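Local structure of blood group a-and b-cleaving endo-beta-galactosidase (Streptococcus pneumoniae, 2YGL) at residues K59-A65 with D159-D165; R105-D111 with K145-F151; K215-P219 with A340-V344; I271-H277 with G307-D311. The protein cleaves blood group A and B antigens as an endo-beta-galactosidase, and this part of it, two tandem CBM51 modules, probably binds the carbohydrate. One frame throughout, in Å; residues are numbered along the deposited sequence.

Interaction 1: residues K59-A65 with D159-D165; sequences KGIGTVA and DEVVFAD. With CA (calcium ion), chain C.
Asp-159 O is gripped by two backbone N-H groups: Ala-65 N donates across the strands at 3.2 Å, and Val-161 N, two residues on, adds a weak bond at 2.9 Å. Four more backbone bonds zip the antiparallel segments together. Asp-165 N donates to Lys-59 O at 2.9 Å. Ile-61 and Phe-163 exchange a pair, Phe-163 N giving the shorter bond to Ile-61 O at 2.9 Å, and Thr-63 N meets Val-161 O almost head-on, with an angle of 172° at the hydrogen. Gly-60 suits its place because a beta carbon there would collide with Phe-163 O and with the preceding carbonyl. Thr-63 and Val-161 run side by side; with OG1 anti to the backbone N (chi1 -169°), Thr-63 sends its hydroxyl to Ser-69 while CG2 lies against Val-161 and the edge of the Phe-163 ring, 4.0 Å from CE1. On the other face Glu-160 OE2, held by Thr-35, lies over the Val-64 methyl CG2. Ala-65 CB touches Asp-159 CB at 3.9 Å and Val-161 CG2. Asp-159 OD2 binds calcium at 2.3 Å with two waters and the carbonyls of Val-102, Ala-152 and His-155; the strand pair of this beta-sandwich module ends at its calcium site.

Interaction 2: residues R105-D111 with K145-F151; sequences RIEIEID and KISLKSF
Arg-105 lays its guanidinium on the face of Phe-151, CZ 3.8 Å from the ring centroid and only 10° off the ring normal, a cation-pi stack with the planes inclined by 30°. NH2 sits over the middle of the ring. The bend at chi3 (71°) turns the group onto the ring while NE reaches Glu-107 OE2 at 2.8 Å. From Glu-107 the charges continue to Lys-149: its NZ donates to Glu-109 OE1 at 2.7 Å, on the syn side, and more weakly to Glu-107 OE1. Arg-105, Glu-109, Lys-149 and Phe-151 are only partly buried, and on this side the network ties the charged ends together. Between the faces runs a regular antiparallel ladder in the middle of a five-stranded sheet, one of the two layers of the module's beta-sandwich; Ser-147 N to Glu-109 O is 2.7 Å, whereas Arg-105 N to Phe-151 O is weak. The buried face is tightly packed with branched aliphatics instead. Ile-108 CD1 lies alongside Leu-148, 3.9 Å from its CG, and the same isoleucine's CG2 meets Ile-146 CD1. Ile-110 CG1 touches Ile-146 CG1 at 3.9 Å, and Phe-83 and Phe-163 of the other sheet close over this layer. At the strand end Asp-111 folds its OD1 back to accept from Lys-145 N, 2.8 Å away, while its OD2 takes the backbone N of Lys-144.

Interaction 3: residues K215-P219 with A340-V344; sequences KPFTP and ADELV
The carboxylate of Glu-342 grips Thr-218 with both oxygens. OE1 uses its syn lone pair to accept the backbone N-H of Thr-218, 3.1 Å from its N and nearly straight at 166°, and OE2 takes the hydroxyl proton of Thr-218 OG1 at 2.6 Å, met from above the carboxylate plane. Two bonds to one residue fix the rotation of the carboxylate, and threonine suits the place because its backbone and side-chain donors lie close enough to be shared between the two oxygens. Its hydroxyl stands anti to the carbonyl carbon and beside its own N (chi1 -66°), which brings both donors to the same side. The chain of Glu-342 is bent at chi2 (-90°) and crosses the Thr-218 side chain at about a right angle. The neighbouring N-H, that of Phe-217, is satisfied by water 5 at 2.9 Å, and this water also lies 3.3 Å from Glu-342 OE1, with which it can bond. Phe-217 contributes mainly its CB, 3.5 Å from Glu-342 OE1, while its ring turns away to meet His-202. Pro-216, which has no N-H to leave unpaired, precedes the helix and rests its CB 4.2 Å from Val-344 CG1; Ile-228 touches both residues. The dipole of so short a helix may add a little. A carboxylate at the start of helix 217-221 thus joins it to the inverse gamma turn centred on Glu-342, just ahead of strand 343-352 of the second CBM51 beta-sandwich.

Interaction 4: residues I271-H277 with G307-D311; sequences IDRSANH and GIKYD
The chain from Asp-272 to Ala-275 makes a type I beta turn, closed by Ala-275 N to Asp-272 O and braced by an Asx turn in which Asp-272 OD1 accepts from Ser-274 N, and it presents Arg-273 O to Tyr-310. The Tyr-310 hydroxyl donates to that oxygen at 2.6 Å, in the carbonyl plane and on a lone pair. Its ring is held between two flat groups. His-277 stacks face to face on one side, centroids 3.6 Å apart and planes at 5°, and its CB adds a CH-pi contact. Over the opposite face the guanidinium of Arg-273 is stacked 4.2 Å away centre to centre, inclined by 28° and offset toward the hydroxyl end of the ring, folded back through bends at chi2 and chi3; its NE is paired with Glu-236. Water 7 ties Arg-273 NH1, Ile-271 O and Tyr-310 O together. Deeper in, Ile-271 CG2 touches Tyr-310 CD1 at 4.0 Å and its CD1 packs on Ile-308 CD1, branched apolar chains filling the buried end. Tyrosine suits the place because its ring stacks between His-277 and Arg-273 while its hydroxyl donates to Arg-273 O. This combination probably restricts the ring's rotation and ties the two loops together.

The four contacts fall into two groups, one in each tandem module. Interactions 1 and 2 touch within the first: their centres are 13 Å apart, and Phe-163 and Val-161 pack on Leu-148 and Ile-106, which joins the two sheets of the sandwich. Interaction 2 is nested in the chain loop that interaction 1 closes. Calcium is bound directly in interaction 1, and the Phe-151 side chain of interaction 2 is about 8 Å from it. In the second module interactions 3 and 4 have centres 9 Å apart, joined by a probable hydrogen bond from Asp-272 N to Glu-342 O. Between the two groups, centres are at least 55 Å apart.

Interaction 1: residues K59-A65 with D159-D165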
loop_
_atom_site.group_PDB
_atom_site.type_symbol
_atom_site.label_atom_id
_atom_site.label_comp_id
_atom_site.label_asym_id
_atom_site.label_seq_id
_atom_site.Cartn_x
_atom_site.Cartn_y
_atom_site.Cartn_z
ATOM N N LYS A 59 6.939 18.986 15.603
ATOM C CA LYS A 59 6.674 17.584 15.937
ATOM C C LYS A 59 7.932 16.837 16.370
ATOM O O LYS A 59 9.037 17.148 15.922
ATOM C CB LYS A 59 6.030 16.857 14.749
ATOM C CG LYS A 59 4.802 17.551 14.134
ATOM C CD LYS A 59 3.600 17.581 15.083
ATOM C CE LYS A 59 2.943 16.218 15.216
ATOM N NZ LYS A 59 1.904 16.210 16.283
ATOM N N GLY A 60 7.752 15.843 17.239
ATOM C CA GLY A 60 8.855 14.992 17.670
ATOM C C GLY A 60 8.637 14.300 19.001
ATOM O O GLY A 60 7.576 14.425 19.618
ATOM N N ILE A 61 9.658 13.557 19.426
ATOM C CA ILE A 61 9.657 12.847 20.700
ATOM C C ILE A 61 10.850 13.315 21.535
ATOM O O ILE A 61 11.985 13.332 21.052
ATOM C CB ILE A 61 9.723 11.301 20.492
ATOM C CG1 ILE A 61 8.529 10.789 19.667
ATOM C CG2 ILE A 61 9.823 10.567 21.822
ATOM C CD1 ILE A 61 7.151 10.985 20.305
ATOM N N GLY A 62 10.583 13.696 22.781
ATOM C CA GLY A 62 11.622 14.159 23.701
ATOM C C GLY A 62 11.800 13.232 24.888
ATOM O O GLY A 62 10.856 12.977 25.635
ATOM N N THR A 63 13.020 12.727 25.057
ATOM C CA THR A 63 13.329 11.790 26.136
ATOM C C THR A 63 14.616 12.167 26.877
ATOM O O THR A 63 15.310 13.116 26.498
ATOM C CB THR A 63 13.420 10.327 25.608
ATOM O OG1 THR A 63 13.470 9.413 26.710
ATOM C CG2 THR A 63 14.655 10.126 24.714
ATOM N N VAL A 64 14.905 11.426 27.944
ATOM C CA VAL A 64 16.219 11.435 28.576
ATOM C C VAL A 64 16.841 10.052 28.358
ATOM O O VAL A 64 16.200 9.028 28.608
ATOM C CB VAL A 64 16.138 11.769 30.089
ATOM C CG1 VAL A 64 17.487 11.552 30.773
ATOM C CG2 VAL A 64 15.673 13.201 30.292
ATOM N N ALA A 65 18.080 10.035 27.873
ATOM C CA ALA A 65 18.786 8.790 27.587
ATOM C C ALA A 65 19.041 7.964 28.850
ATOM O O ALA A 65 19.170 8.509 29.950
ATOM C CB ALA A 65 20.094 9.081 26.857
ATOM N N ASP A 159 21.057 14.795 29.319
ATOM C CA ASP A 159 20.905 14.004 28.094
ATOM C C ASP A 159 19.510 14.121 27.482
ATOM O O ASP A 159 18.770 13.138 27.389
ATOM C CB ASP A 159 21.255 12.539 28.349
ATOM C CG ASP A 159 22.716 12.339 28.698
ATOM O OD1 ASP A 159 23.523 13.288 28.571
ATOM O OD2 ASP A 159 23.062 11.211 29.098
ATOM N N GLU A 160 19.175 15.334 27.049
ATOM C CA GLU A 160 17.881 15.631 26.454
ATOM C C GLU A 160 17.876 15.211 24.987
ATOM O O GLU A 160 18.003 16.051 24.090
ATOM C CB GLU A 160 17.568 17.129 26.585
ATOM C CG GLU A 160 17.509 17.648 28.019
ATOM C CD GLU A 160 16.220 17.282 28.727
ATOM O OE1 GLU A 160 15.134 17.458 28.134
ATOM O OE2 GLU A 160 16.297 16.824 29.885
ATOM N N VAL A 161 17.746 13.906 24.750
ATOM C CA VAL A 161 17.704 13.371 23.391
ATOM C C VAL A 161 16.348 13.663 22.767
ATOM O O VAL A 161 15.303 13.356 23.349
ATOM C CB VAL A 161 18.008 11.845 23.343
ATOM C CG1 VAL A 161 17.672 11.255 21.972
ATOM C CG2 VAL A 161 19.467 11.580 23.678
ATOM N N VAL A 162 16.376 14.277 21.588
ATOM C CA VAL A 162 15.162 14.495 20.817
ATOM C C VAL A 162 15.214 13.790 19.472
ATOM O O VAL A 162 16.236 13.808 18.775
ATOM C CB VAL A 162 14.826 15.998 20.615
ATOM C CG1 VAL A 162 14.289 16.606 21.903
ATOM C CG2 VAL A 162 16.029 16.775 20.090
ATOM N N PHE A 163 14.102 13.149 19.136
ATOM C CA PHE A 163 13.888 12.599 17.815
ATOM C C PHE A 163 12.995 13.607 17.091
ATOM O O PHE A 163 11.774 13.447 17.029
ATOM C CB PHE A 163 13.248 11.204 17.911
ATOM C CG PHE A 163 14.077 10.202 18.690
ATOM C CD1 PHE A 163 13.998 10.138 20.082
ATOM C CD2 PHE A 163 14.937 9.326 18.031
ATOM C CE1 PHE A 163 14.768 9.216 20.804
ATOM C CE2 PHE A 163 15.708 8.399 18.743
ATOM C CZ PHE A 163 15.623 8.348 20.133
ATOM N N ALA A 164 13.624 14.663 16.581
ATOM C CA ALA A 164 12.921 15.785 15.959
ATOM C C ALA A 164 12.312 15.397 14.619
ATOM O O ALA A 164 12.975 14.768 13.789
ATOM C CB ALA A 164 13.857 16.978 15.792
ATOM N N ASP A 165 11.048 15.777 14.427
ATOM C CA ASP A 165 10.296 15.518 13.189
ATOM C C ASP A 165 10.081 14.021 12.910
ATOM O O ASP A 165 9.852 13.617 11.762
ATOM C CB ASP A 165 10.964 16.224 11.992
ATOM C CG ASP A 165 10.035 16.367 10.804
ATOM O OD1 ASP A 165 8.900 16.851 10.989
ATOM O OD2 ASP A 165 10.443 15.997 9.683
HETATM CA CA CA C . 25.334 11.038 29.485
HETATM O O HOH W 1 8.314 18.749 12.886
HETATM O O HOH W 2 14.433 15.743 25.602
HETATM O O HOH W 3 27.418 10.650 30.271
HETATM O O HOH W 4 25.540 13.080 30.713
#

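Interaction 2: residues R105-D111 with K145-F151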
loop_
_atom_site.group_PDB
_atom_site.type_symbol
_atom_site.label_atom_id
_atom_site.label_comp_id
_atom_site.label_asym_id
_atom_site.label_seq_id
_atom_site.Cartn_x
_atom_site.Cartn_y
_atom_site.Cartn_z
ATOM N N ARG A 105 25.437 7.042 22.402
ATOM C CA ARG A 105 24.910 6.400 21.203
ATOM C C ARG A 105 23.393 6.551 21.073
ATOM O O ARG A 105 22.667 6.519 22.067
ATOM C CB ARG A 105 25.272 4.913 21.236
ATOM C CG ARG A 105 25.239 4.210 19.900
ATOM C CD ARG A 105 25.958 2.866 19.975
ATOM N NE ARG A 105 25.231 1.853 20.739
ATOM C CZ ARG A 105 25.520 1.493 21.989
ATOM N NH1 ARG A 105 26.524 2.059 22.644
ATOM N NH2 ARG A 105 24.805 0.552 22.584
ATOM N N ILE A 106 22.930 6.720 19.837
ATOM C CA ILE A 106 21.508 6.637 19.515
ATOM C C ILE A 106 21.318 5.582 18.428
ATOM O O ILE A 106 22.018 5.596 17.411
ATOM C CB ILE A 106 20.919 8.002 19.055
ATOM C CG1 ILE A 106 21.027 9.045 20.175
ATOM C CG2 ILE A 106 19.455 7.841 18.618
ATOM C CD1 ILE A 106 20.757 10.482 19.733
ATOM N N GLU A 107 20.378 4.667 18.651
ATOM C CA GLU A 107 20.093 3.607 17.690
ATOM C C GLU A 107 18.618 3.539 17.315
ATOM O O GLU A 107 17.745 3.919 18.099
ATOM C CB GLU A 107 20.524 2.245 18.240
ATOM C CG GLU A 107 22.024 2.047 18.368
ATOM C CD GLU A 107 22.385 0.746 19.071
ATOM O OE1 GLU A 107 21.484 0.089 19.641
ATOM O OE2 GLU A 107 23.580 0.382 19.055
ATOM N N ILE A 108 18.359 3.056 16.102
ATOM C CA ILE A 108 17.016 2.680 15.681
ATOM C C ILE A 108 17.020 1.183 15.398
ATOM O O ILE A 108 17.883 0.677 14.675
ATOM C CB ILE A 108 16.529 3.482 14.443
ATOM C CG1 ILE A 108 16.606 4.999 14.697
ATOM C CG2 ILE A 108 15.112 3.056 14.032
ATOM C CD1 ILE A 108 15.724 5.523 15.843
ATOM N N GLU A 109 16.059 0.485 15.995
ATOM C CA GLU A 109 15.971 -0.964 15.918
ATOM C C GLU A 109 14.604 -1.375 15.385
ATOM O O GLU A 109 13.580 -0.828 15.801
ATOM C CB GLU A 109 16.200 -1.558 17.310
ATOM C CG GLU A 109 16.278 -3.074 17.377
ATOM C CD GLU A 109 16.647 -3.570 18.767
ATOM O OE1 GLU A 109 17.753 -3.245 19.248
ATOM O OE2 GLU A 109 15.828 -4.286 19.380
ATOM N N ILE A 110 14.598 -2.325 14.451
ATOM C CA ILE A 110 13.356 -2.918 13.950
ATOM C C ILE A 110 13.408 -4.434 14.120
ATOM O O ILE A 110 14.286 -5.099 13.560
ATOM C CB ILE A 110 13.077 -2.557 12.465
ATOM C CG1 ILE A 110 12.922 -1.042 12.291
ATOM C CG2 ILE A 110 11.825 -3.287 11.961
ATOM C CD1 ILE A 110 12.952 -0.568 10.843
ATOM N N ASP A 111 12.471 -4.959 14.910
ATOM C CA ASP A 111 12.341 -6.400 15.171
ATOM C C ASP A 111 13.662 -7.083 15.553
ATOM O O ASP A 111 14.000 -8.145 15.027
ATOM C CB ASP A 111 11.681 -7.114 13.979
ATOM C CG ASP A 111 10.294 -6.576 13.664
ATOM O OD1 ASP A 111 9.556 -6.196 14.599
ATOM O OD2 ASP A 111 9.935 -6.542 12.469
ATOM N N LYS A 145 7.709 -4.082 14.894
ATOM C CA LYS A 145 8.121 -3.241 16.018
ATOM C C LYS A 145 9.317 -2.358 15.668
ATOM O O LYS A 145 10.355 -2.853 15.221
ATOM C CB LYS A 145 8.458 -4.125 17.222
ATOM C CG LYS A 145 8.632 -3.387 18.540
ATOM C CD LYS A 145 9.152 -4.334 19.605
ATOM C CE LYS A 145 8.982 -3.757 20.994
ATOM N NZ LYS A 145 9.315 -4.770 22.036
ATOM N N ILE A 146 9.162 -1.051 15.870
ATOM C CA ILE A 146 10.271 -0.111 15.718
ATOM C C ILE A 146 10.624 0.513 17.073
ATOM O O ILE A 146 9.738 0.915 17.834
ATOM C CB ILE A 146 10.001 0.968 14.617
ATOM C CG1 ILE A 146 11.272 1.785 14.335
ATOM C CG2 ILE A 146 8.803 1.863 14.979
ATOM C CD1 ILE A 146 11.243 2.588 13.040
ATOM N N SER A 147 11.921 0.569 17.367
ATOM C CA SER A 147 12.406 1.043 18.659
ATOM C C SER A 147 13.382 2.207 18.543
ATOM O O SER A 147 14.346 2.158 17.772
ATOM C CB SER A 147 13.049 -0.103 19.443
ATOM O OG SER A 147 12.059 -0.934 20.017
ATOM N N LEU A 148 13.109 3.250 19.324
ATOM C CA LEU A 148 13.975 4.415 19.440
ATOM C C LEU A 148 14.818 4.275 20.706
ATOM O O LEU A 148 14.293 4.330 21.823
ATOM C CB LEU A 148 13.135 5.699 19.483
ATOM C CG LEU A 148 12.658 6.356 18.177
ATOM C CD1 LEU A 148 11.978 5.386 17.208
ATOM C CD2 LEU A 148 11.732 7.523 18.495
ATOM N N LYS A 149 16.122 4.086 20.523
ATOM C CA LYS A 149 17.032 3.785 21.627
ATOM C C LYS A 149 18.077 4.879 21.816
ATOM O O LYS A 149 18.673 5.346 20.847
ATOM C CB LYS A 149 17.735 2.445 21.387
ATOM C CG LYS A 149 16.796 1.251 21.243
ATOM C CD LYS A 149 17.508 0.037 20.644
ATOM C CE LYS A 149 18.367 -0.695 21.666
ATOM N NZ LYS A 149 19.161 -1.787 21.034
ATOM N N SER A 150 18.297 5.282 23.066
ATOM C CA SER A 150 19.327 6.274 23.380
ATOM C C SER A 150 20.170 5.857 24.580
ATOM O O SER A 150 19.640 5.483 25.630
ATOM C CB SER A 150 18.727 7.672 23.578
ATOM O OG SER A 150 17.695 7.668 24.542
ATOM N N PHE A 151 21.488 5.925 24.405
ATOM C CA PHE A 151 22.441 5.456 25.408
ATOM C C PHE A 151 23.133 6.627 26.112
ATOM O O PHE A 151 23.861 7.402 25.486
ATOM C CB PHE A 151 23.464 4.503 24.772
ATOM C CG PHE A 151 22.878 3.182 24.329
ATOM C CD1 PHE A 151 22.273 3.049 23.080
ATOM C CD2 PHE A 151 22.935 2.066 25.164
ATOM C CE1 PHE A 151 21.730 1.829 22.667
ATOM C CE2 PHE A 151 22.397 0.839 24.760
ATOM C CZ PHE A 151 21.792 0.723 23.510
#

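Interaction 3: residues K215-P219 with A340-V344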
loop_
_atom_site.group_PDB
_atom_site.type_symbol
_atom_site.label_atom_id
_atom_site.label_comp_id
_atom_site.label_asym_id
_atom_site.label_seq_id
_atom_site.Cartn_x
_atom_site.Cartn_y
_atom_site.Cartn_z
ATOM N N LYS A 215 -23.852 -6.024 -17.626
ATOM C CA LYS A 215 -24.800 -7.135 -17.760
ATOM C C LYS A 215 -24.100 -8.334 -18.401
ATOM O O LYS A 215 -23.156 -8.152 -19.174
ATOM C CB LYS A 215 -25.984 -6.746 -18.658
ATOM C CG LYS A 215 -26.686 -5.446 -18.318
ATOM C CD LYS A 215 -27.530 -4.980 -19.485
ATOM C CE LYS A 215 -27.913 -3.523 -19.332
ATOM N NZ LYS A 215 -28.745 -3.064 -20.479
ATOM N N PRO A 216 -24.567 -9.563 -18.096
ATOM C CA PRO A 216 -24.099 -10.715 -18.872
ATOM C C PRO A 216 -24.618 -10.637 -20.308
ATOM O O PRO A 216 -25.638 -9.990 -20.558
ATOM C CB PRO A 216 -24.705 -11.916 -18.134
ATOM C CG PRO A 216 -25.836 -11.357 -17.334
ATOM C CD PRO A 216 -25.425 -9.966 -16.968
ATOM N N PHE A 217 -23.915 -11.285 -21.234
ATOM C CA PHE A 217 -24.192 -11.158 -22.665
ATOM C C PHE A 217 -25.629 -11.514 -23.076
ATOM O O PHE A 217 -26.340 -10.676 -23.640
ATOM C CB PHE A 217 -23.182 -11.981 -23.480
ATOM C CG PHE A 217 -23.305 -11.801 -24.966
ATOM C CD1 PHE A 217 -24.159 -12.611 -25.710
ATOM C CD2 PHE A 217 -22.565 -10.821 -25.626
ATOM C CE1 PHE A 217 -24.271 -12.456 -27.088
ATOM C CE2 PHE A 217 -22.672 -10.655 -27.011
ATOM C CZ PHE A 217 -23.527 -11.474 -27.742
ATOM N N THR A 218 -26.046 -12.750 -22.804
ATOM C CA THR A 218 -27.343 -13.238 -23.286
ATOM C C THR A 218 -28.537 -12.499 -22.663
ATOM O O THR A 218 -29.362 -11.965 -23.401
ATOM C CB THR A 218 -27.464 -14.786 -23.199
ATOM O OG1 THR A 218 -26.532 -15.374 -24.114
ATOM C CG2 THR A 218 -28.874 -15.263 -23.563
ATOM N N PRO A 219 -28.625 -12.446 -21.313
ATOM C CA PRO A 219 -29.726 -11.678 -20.720
ATOM C C PRO A 219 -29.734 -10.205 -21.148
ATOM O O PRO A 219 -30.802 -9.647 -21.402
ATOM C CB PRO A 219 -29.474 -11.808 -19.216
ATOM C CG PRO A 219 -28.757 -13.106 -19.081
ATOM C CD PRO A 219 -27.862 -13.178 -20.281
ATOM N N ALA A 340 -21.287 -23.133 -21.760
ATOM C CA ALA A 340 -20.921 -22.149 -20.740
ATOM C C ALA A 340 -19.770 -21.242 -21.191
ATOM O O ALA A 340 -18.690 -21.242 -20.591
ATOM C CB ALA A 340 -20.595 -22.841 -19.418
ATOM N N ASP A 341 -20.017 -20.474 -22.252
ATOM C CA ASP A 341 -19.022 -19.551 -22.804
ATOM C C ASP A 341 -19.343 -18.084 -22.491
ATOM O O ASP A 341 -18.766 -17.170 -23.084
ATOM C CB ASP A 341 -18.848 -19.771 -24.317
ATOM C CG ASP A 341 -20.171 -19.794 -25.073
ATOM O OD1 ASP A 341 -21.189 -19.283 -24.559
ATOM O OD2 ASP A 341 -20.190 -20.324 -26.203
ATOM N N GLU A 342 -20.255 -17.877 -21.541
ATOM C CA GLU A 342 -20.695 -16.543 -21.134
ATOM C C GLU A 342 -19.709 -15.937 -20.138
ATOM O O GLU A 342 -19.995 -15.843 -18.938
ATOM C CB GLU A 342 -22.098 -16.612 -20.519
ATOM C CG GLU A 342 -23.205 -17.045 -21.480
ATOM C CD GLU A 342 -23.859 -15.876 -22.207
ATOM O OE1 GLU A 342 -24.084 -14.818 -21.581
ATOM O OE2 GLU A 342 -24.164 -16.024 -23.407
ATOM N N LEU A 343 -18.546 -15.531 -20.639
ATOM C CA LEU A 343 -17.501 -14.953 -19.802
ATOM C C LEU A 343 -17.868 -13.524 -19.413
ATOM O O LEU A 343 -18.264 -12.721 -20.255
ATOM C CB LEU A 343 -16.142 -14.999 -20.522
ATOM C CG LEU A 343 -14.862 -14.676 -19.737
ATOM C CD1 LEU A 343 -13.656 -15.407 -20.310
ATOM C CD2 LEU A 343 -14.589 -13.173 -19.690
ATOM N N VAL A 344 -17.739 -13.223 -18.125
ATOM C CA VAL A 344 -17.987 -11.876 -17.622
ATOM C C VAL A 344 -16.777 -11.320 -16.872
ATOM O O VAL A 344 -16.038 -12.058 -16.212
ATOM C CB VAL A 344 -19.265 -11.791 -16.731
ATOM C CG1 VAL A 344 -20.523 -11.942 -17.573
ATOM C CG2 VAL A 344 -19.235 -12.826 -15.617
HETATM O O HOH W 5 -21.603 -12.866 -20.669
#

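Interaction 4: residues I271-H277 with G307-D311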
loop_
_atom_site.group_PDB
_atom_site.type_symbol
_atom_site.label_atom_id
_atom_site.label_comp_id
_atom_site.label_asym_id
_atom_site.label_seq_id
_atom_site.Cartn_x
_atom_site.Cartn_y
_atom_site.Cartn_z
ATOM N N ILE A 271 -17.276 -17.339 -15.359
ATOM C CA ILE A 271 -18.493 -17.593 -16.122
ATOM C C ILE A 271 -19.713 -17.135 -15.323
ATOM O O ILE A 271 -19.876 -17.509 -14.158
ATOM C CB ILE A 271 -18.609 -19.088 -16.499
ATOM C CG1 ILE A 271 -17.436 -19.491 -17.399
ATOM C CG2 ILE A 271 -19.938 -19.381 -17.187
ATOM C CD1 ILE A 271 -17.003 -20.928 -17.247
ATOM N N ASP A 272 -20.558 -16.320 -15.950
ATOM C CA ASP A 272 -21.747 -15.791 -15.280
ATOM C C ASP A 272 -22.670 -16.919 -14.835
ATOM O O ASP A 272 -22.838 -17.915 -15.545
ATOM C CB ASP A 272 -22.499 -14.800 -16.171
ATOM C CG ASP A 272 -23.491 -13.948 -15.388
ATOM O OD1 ASP A 272 -24.645 -14.387 -15.193
ATOM O OD2 ASP A 272 -23.108 -12.843 -14.949
ATOM N N ARG A 273 -23.255 -16.753 -13.651
ATOM C CA ARG A 273 -24.112 -17.773 -13.044
ATOM C C ARG A 273 -25.346 -18.117 -13.888
ATOM O O ARG A 273 -25.913 -19.201 -13.749
ATOM C CB ARG A 273 -24.531 -17.353 -11.624
ATOM C CG ARG A 273 -23.369 -17.026 -10.671
ATOM C CD ARG A 273 -22.357 -18.169 -10.551
ATOM N NE ARG A 273 -22.926 -19.351 -9.907
ATOM C CZ ARG A 273 -22.437 -20.585 -10.012
ATOM N NH1 ARG A 273 -21.356 -20.828 -10.746
ATOM N NH2 ARG A 273 -23.035 -21.586 -9.378
ATOM N N SER A 274 -25.740 -17.199 -14.767
ATOM C CA SER A 274 -26.918 -17.371 -15.613
ATOM C C SER A 274 -26.657 -18.235 -16.845
ATOM O O SER A 274 -27.588 -18.567 -17.579
ATOM C CB SER A 274 -27.456 -16.004 -16.050
ATOM O OG SER A 274 -26.548 -15.354 -16.930
ATOM N N ALA A 275 -25.394 -18.591 -17.071
ATOM C CA ALA A 275 -25.006 -19.356 -18.256
ATOM C C ALA A 275 -25.580 -20.768 -18.258
ATOM O O ALA A 275 -25.790 -21.369 -17.199
ATOM C CB ALA A 275 -23.491 -19.412 -18.379
ATOM N N ASN A 276 -25.835 -21.280 -19.458
ATOM C CA ASN A 276 -26.176 -22.679 -19.648
ATOM C C ASN A 276 -24.964 -23.544 -19.330
ATOM O O ASN A 276 -23.885 -23.335 -19.890
ATOM C CB ASN A 276 -26.637 -22.933 -21.086
ATOM C CG ASN A 276 -28.017 -22.367 -21.373
ATOM O OD1 ASN A 276 -28.249 -21.792 -22.436
ATOM N ND2 ASN A 276 -28.939 -22.530 -20.433
ATOM N N HIS A 277 -25.143 -24.496 -18.420
ATOM C CA HIS A 277 -24.062 -25.384 -18.019
ATOM C C HIS A 277 -24.544 -26.818 -17.847
ATOM O O HIS A 277 -25.635 -27.061 -17.320
ATOM C CB HIS A 277 -23.399 -24.886 -16.727
ATOM C CG HIS A 277 -24.277 -24.983 -15.517
ATOM N ND1 HIS A 277 -25.246 -24.048 -15.222
ATOM C CD2 HIS A 277 -24.336 -25.911 -14.531
ATOM C CE1 HIS A 277 -25.863 -24.395 -14.107
ATOM N NE2 HIS A 277 -25.329 -25.520 -13.666
ATOM N N GLY A 307 -7.797 -24.779 -18.228
ATOM C CA GLY A 307 -9.001 -23.959 -18.366
ATOM C C GLY A 307 -9.871 -23.936 -17.122
ATOM O O GLY A 307 -9.497 -24.479 -16.080
ATOM N N ILE A 308 -11.033 -23.296 -17.237
ATOM C CA ILE A 308 -11.974 -23.169 -16.123
ATOM C C ILE A 308 -13.351 -23.728 -16.488
ATOM O O ILE A 308 -13.668 -23.911 -17.667
ATOM C CB ILE A 308 -12.124 -21.692 -15.638
ATOM C CG1 ILE A 308 -12.735 -20.808 -16.735
ATOM C CG2 ILE A 308 -10.778 -21.139 -15.135
ATOM C CD1 ILE A 308 -13.271 -19.472 -16.249
ATOM N N LYS A 309 -14.162 -23.992 -15.466
ATOM C CA LYS A 309 -15.530 -24.462 -15.665
ATOM C C LYS A 309 -16.539 -23.538 -14.983
ATOM O O LYS A 309 -16.157 -22.591 -14.288
ATOM C CB LYS A 309 -15.690 -25.905 -15.167
ATOM C CG LYS A 309 -14.972 -26.945 -16.029
ATOM C CD LYS A 309 -15.130 -28.351 -15.460
ATOM C CE LYS A 309 -14.195 -29.323 -16.160
ATOM N NZ LYS A 309 -14.244 -30.688 -15.558
ATOM N N TYR A 310 -17.822 -23.814 -15.198
ATOM C CA TYR A 310 -18.914 -23.060 -14.581
ATOM C C TYR A 310 -18.768 -22.976 -13.061
ATOM O O TYR A 310 -19.034 -21.932 -12.466
ATOM C CB TYR A 310 -20.260 -23.684 -14.959
ATOM C CG TYR A 310 -21.468 -23.027 -14.327
ATOM C CD1 TYR A 310 -22.040 -21.889 -14.893
ATOM C CD2 TYR A 310 -22.045 -23.552 -13.167
ATOM C CE1 TYR A 310 -23.153 -21.286 -14.318
ATOM C CE2 TYR A 310 -23.156 -22.954 -12.584
ATOM C CZ TYR A 310 -23.705 -21.823 -13.164
ATOM O OH TYR A 310 -24.807 -21.229 -12.596
ATOM N N ASP A 311 -18.332 -24.075 -12.449
ATOM C CA ASP A 311 -18.187 -24.161 -10.996
ATOM C C ASP A 311 -16.884 -23.547 -10.471
ATOM O O ASP A 311 -16.708 -23.411 -9.259
ATOM C CB ASP A 311 -18.323 -25.618 -10.533
ATOM C CG ASP A 311 -17.093 -26.454 -10.851
ATOM O OD1 ASP A 311 -16.108 -26.384 -10.083
ATOM O OD2 ASP A 311 -17.113 -27.192 -11.858
HETATM O O HOH W 6 -16.304 -19.532 -13.669
HETATM O O HOH W 7 -19.553 -19.241 -12.199
#